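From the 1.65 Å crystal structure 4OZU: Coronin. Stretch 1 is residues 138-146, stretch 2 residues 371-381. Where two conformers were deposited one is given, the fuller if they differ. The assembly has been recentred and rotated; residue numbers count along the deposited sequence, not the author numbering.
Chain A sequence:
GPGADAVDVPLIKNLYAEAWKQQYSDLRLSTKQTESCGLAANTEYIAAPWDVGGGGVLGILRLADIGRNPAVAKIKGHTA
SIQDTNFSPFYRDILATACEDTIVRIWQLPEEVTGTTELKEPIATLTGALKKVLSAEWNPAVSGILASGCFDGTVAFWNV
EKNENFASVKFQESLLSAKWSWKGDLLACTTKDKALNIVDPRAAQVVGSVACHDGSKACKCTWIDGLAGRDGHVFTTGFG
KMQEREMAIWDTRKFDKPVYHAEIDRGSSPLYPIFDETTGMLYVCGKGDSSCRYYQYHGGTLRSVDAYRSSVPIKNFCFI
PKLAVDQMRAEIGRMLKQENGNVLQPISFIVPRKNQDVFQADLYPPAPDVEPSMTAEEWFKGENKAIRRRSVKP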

# COMPACT_ATOMS: atom_id res chain seq x y z
N TRP A 138 -1.99 -0.61 -8.55
CA TRP A 138 -1.86 0.30 -9.67
C TRP A 138 -0.41 0.71 -9.89
O TRP A 138 0.31 1.01 -8.93
N ASN A 139 -0.01 0.78 -11.15
CA ASN A 139 1.27 1.34 -11.52
C ASN A 139 1.33 2.80 -11.07
O ASN A 139 0.40 3.57 -11.34
N PRO A 140 2.40 3.20 -10.37
CA PRO A 140 2.48 4.56 -9.83
C PRO A 140 2.84 5.62 -10.86
O PRO A 140 2.76 6.80 -10.54
N ALA A 141 3.22 5.22 -12.07
CA ALA A 141 3.64 6.17 -13.09
C ALA A 141 2.76 6.16 -14.33
O ALA A 141 2.71 7.14 -15.07
N VAL A 142 2.07 5.05 -14.55
CA VAL A 142 1.35 4.83 -15.80
C VAL A 142 -0.12 4.65 -15.57
O VAL A 142 -0.55 3.79 -14.80
N SER A 143 -0.90 5.48 -16.25
CA SER A 143 -2.35 5.38 -16.23
C SER A 143 -2.79 4.03 -16.80
O SER A 143 -2.23 3.56 -17.79
N GLY A 144 -3.78 3.42 -16.16
CA GLY A 144 -4.45 2.28 -16.73
C GLY A 144 -3.76 0.94 -16.56
O GLY A 144 -4.29 -0.07 -17.02
N ILE A 145 -2.59 0.93 -15.93
CA ILE A 145 -1.84 -0.31 -15.75
C ILE A 145 -1.98 -0.82 -14.31
O ILE A 145 -1.73 -0.09 -13.36
N LEU A 146 -2.38 -2.08 -14.17
CA LEU A 146 -2.60 -2.69 -12.88
C LEU A 146 -2.02 -4.09 -12.84
O LEU A 146 -2.04 -4.80 -13.85
N GLU A 371 -0.92 13.00 -11.31
CA GLU A 371 -0.81 13.01 -12.77
C GLU A 371 0.12 11.89 -13.21
O GLU A 371 1.25 11.81 -12.73
N PRO A 372 -0.33 11.03 -14.14
CA PRO A 372 0.61 10.02 -14.63
C PRO A 372 1.77 10.61 -15.43
O PRO A 372 1.54 11.53 -16.20
N SER A 373 2.98 10.08 -15.28
CA SER A 373 4.11 10.60 -16.05
C SER A 373 4.09 10.04 -17.47
O SER A 373 4.64 10.65 -18.39
N MET A 374 3.43 8.90 -17.64
CA MET A 374 3.36 8.22 -18.93
C MET A 374 1.95 7.71 -19.22
O MET A 374 1.24 7.27 -18.32
N THR A 375 1.54 7.81 -20.48
CA THR A 375 0.39 7.06 -20.96
C THR A 375 0.79 5.59 -21.12
O THR A 375 1.98 5.28 -21.20
N ALA A 376 -0.19 4.70 -21.17
CA ALA A 376 0.10 3.28 -21.37
C ALA A 376 0.88 3.09 -22.67
O ALA A 376 1.82 2.31 -22.74
N GLU A 377 0.48 3.83 -23.70
CA GLU A 377 1.09 3.69 -25.02
C GLU A 377 2.56 4.10 -24.96
O GLU A 377 3.41 3.43 -25.56
N GLU A 378 2.87 5.17 -24.23
CA GLU A 378 4.25 5.61 -24.07
C GLU A 378 5.07 4.57 -23.32
O GLU A 378 6.21 4.28 -23.68
N TRP A 379 4.47 4.00 -22.28
CA TRP A 379 5.14 2.99 -21.46
C TRP A 379 5.46 1.74 -22.28
O TRP A 379 6.54 1.18 -22.17
N PHE A 380 4.52 1.32 -23.12
CA PHE A 380 4.74 0.13 -23.94
C PHE A 380 5.80 0.36 -25.02
O PHE A 380 6.36 -0.59 -25.56
N LYS A 381 6.08 1.62 -25.32
CA LYS A 381 7.14 1.95 -26.26
C LYS A 381 8.51 1.87 -25.57
O LYS A 381 9.54 2.03 -26.22

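What does N139 do at the start of the contact? W138 and P140 lie out of reach of the second stretch, but the CA-to-CB bond of N139 points toward it. Its side chain takes the t rotamer, with chi2 at -62°, and this brings OD1 back to its own loop: A141 N donates to N139 OD1 at 2.8 Å and V142 N donates to the same N139 OD1 at 3.0 Å. One carbonyl oxygen thus holds the bend in which the next two contact residues sit. The amide nitrogen, bonded elsewhere in the structure, approaches the indole obliquely, with N139 ND2 3.9 Å from W379 CZ2.

How does A141, with so small a side chain, hold the other backbone? Mostly through its carbonyl. M374 N donates to A141 O at 3.2 Å, and S373 N makes a weak bond to A141 O at 3.0 Å, its angle of 125° far from straight. The methyl group points sideways and still finds two neighbours: A141 CB lies 3.7 Å from S373 OG and 3.9 Å from M374 CE. M374 reaches this methyl in an m, t, m conformation, with its sulfur engaged elsewhere in the structure.

Why is V142 so thoroughly covered? It is bridged to M374 through the backbone, a single bridge that includes a CA-H...O contact of 3.5 Å from V142 CA to M374 O; its side chain takes the t rotamer, and both methyls lie near W379. V142 CG2 lies over one face of the W379 indole, 3.6 Å from the centroid of the five-membered ring and 3.4 Å from W379 CD1, a CH-pi contact; it also touches M374 CE at 3.8 Å. V142 CG1 rests against the start of the helix, 3.6 Å from A376 CA. The tryptophan is itself in a t rotamer with chi2 at 66°, with its CA-to-CB bond toward stretch 1, so its ring can receive the valine.

Which polar partners gather at S143? Its backbone makes a weak hydrogen bond, S143 N to M374 O at 3.5 Å, while its CA-to-CB bond points toward stretch 2, with chi1 at 34°, between wells. S143 CB packs 3.7 Å from P372 CG, and the CA-to-CB bond of P372 points toward stretch 1. A water links the stretches here, 3.0 Å from S143 OG and accepting from A376 N at 2.9 Å. Nearby, the CA-to-CB bond of T375 points away, and its side chain caps the helix, E378 N donating to T375 OG1 at 3.1 Å.

What closes the contact after the turn? The type II turn from V142 to I145 passes through G144, whose positive phi suits glycine, and delivers I145 to the helix. With its CA-to-CB bond toward stretch 2 and in the m, m rotamer, it meets three side chains: I145 CD1 lies 4.2 Å from A376 CB and 4.1 Å from F380 CZ, and I145 CG2 lies 4.0 Å from W379 CZ3. L146 is out of reach.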

# COMPACT_ATOMS: atom_id res chain seq x y z
CB TRP A 138 -2.67 1.57 -9.43
CG TRP A 138 -4.14 1.38 -9.30
CD1 TRP A 138 -4.86 1.28 -8.14
CD2 TRP A 138 -5.09 1.33 -10.36
NE1 TRP A 138 -6.20 1.16 -8.42
CE2 TRP A 138 -6.37 1.19 -9.78
CE3 TRP A 138 -4.99 1.40 -11.76
CZ2 TRP A 138 -7.53 1.10 -10.54
CZ3 TRP A 138 -6.14 1.30 -12.51
CH2 TRP A 138 -7.40 1.16 -11.90
CB ASN A 139 1.48 1.23 -13.02
CG ASN A 139 2.89 1.57 -13.44
OD1 ASN A 139 3.36 2.69 -13.24
ND2 ASN A 139 3.58 0.59 -14.01
CB PRO A 140 3.58 4.45 -8.77
CG PRO A 140 4.47 3.38 -9.29
CD PRO A 140 3.56 2.38 -9.95
CB ALA A 141 5.07 5.90 -13.48
CB VAL A 142 1.88 3.59 -16.54
CG1 VAL A 142 1.26 3.48 -17.94
CG2 VAL A 142 3.40 3.63 -16.62
CB SER A 143 -2.97 6.52 -17.04
OG SER A 143 -2.14 6.87 -18.14
CB ILE A 145 -0.35 -0.13 -16.09
CG1 ILE A 145 -0.18 0.34 -17.54
CG2 ILE A 145 0.43 -1.42 -15.85
CD1 ILE A 145 -0.77 -0.59 -18.59
CB LEU A 146 -4.11 -2.71 -12.57
CG LEU A 146 -4.60 -3.45 -11.33
CD1 LEU A 146 -5.73 -2.67 -10.68
CD2 LEU A 146 -5.06 -4.85 -11.68
CB GLU A 371 -0.24 14.34 -13.28
CG GLU A 371 -1.10 15.55 -13.12
CD GLU A 371 -0.39 16.79 -13.62
OE1 GLU A 371 0.53 16.66 -14.45
OE2 GLU A 371 -0.74 17.89 -13.16
CB PRO A 372 -0.25 9.13 -15.54
CG PRO A 372 -1.66 9.57 -15.35
CD PRO A 372 -1.64 10.95 -14.80
CB SER A 373 5.45 10.27 -15.38
OG SER A 373 5.75 8.89 -15.48
CB MET A 374 4.32 7.03 -18.97
CG MET A 374 5.77 7.40 -18.88
SD MET A 374 6.80 5.92 -18.80
CE MET A 374 6.63 5.49 -17.07
CB THR A 375 -0.11 7.58 -22.31
OG1 THR A 375 0.88 7.34 -23.31
CG2 THR A 375 -0.41 9.08 -22.22
CB ALA A 376 -1.18 2.47 -21.39
CB GLU A 377 0.33 4.54 -26.05
CG GLU A 377 -1.07 4.03 -26.39
CD GLU A 377 -2.01 3.99 -25.19
OE1 GLU A 377 -2.01 4.96 -24.39
OE2 GLU A 377 -2.75 2.99 -25.04
CB GLU A 378 4.31 6.95 -23.32
CG GLU A 378 3.89 8.16 -24.16
CD GLU A 378 3.69 9.41 -23.32
OE1 GLU A 378 3.67 9.30 -22.08
OE2 GLU A 378 3.54 10.51 -23.89
CB TRP A 379 4.25 2.66 -20.27
CG TRP A 379 4.83 1.79 -19.22
CD1 TRP A 379 5.88 2.10 -18.39
CD2 TRP A 379 4.37 0.49 -18.83
NE1 TRP A 379 6.10 1.06 -17.51
CE2 TRP A 379 5.19 0.06 -17.76
CE3 TRP A 379 3.36 -0.35 -19.29
CZ2 TRP A 379 5.02 -1.17 -17.15
CZ3 TRP A 379 3.20 -1.58 -18.68
CH2 TRP A 379 4.02 -1.98 -17.63
CB PHE A 380 3.44 -0.34 -24.58
CG PHE A 380 2.53 -1.07 -23.63
CD1 PHE A 380 2.97 -2.22 -22.99
CD2 PHE A 380 1.26 -0.61 -23.37
CE1 PHE A 380 2.15 -2.90 -22.12
CE2 PHE A 380 0.43 -1.28 -22.49
CZ PHE A 380 0.87 -2.42 -21.86
CB LYS A 381 6.92 3.34 -26.86
CG LYS A 381 5.83 3.37 -27.94
CD LYS A 381 5.60 4.76 -28.51
CE LYS A 381 4.68 4.73 -29.72
NZ LYS A 381 3.35 4.11 -29.43
O HOH W 1 -2.95 5.50 -20.63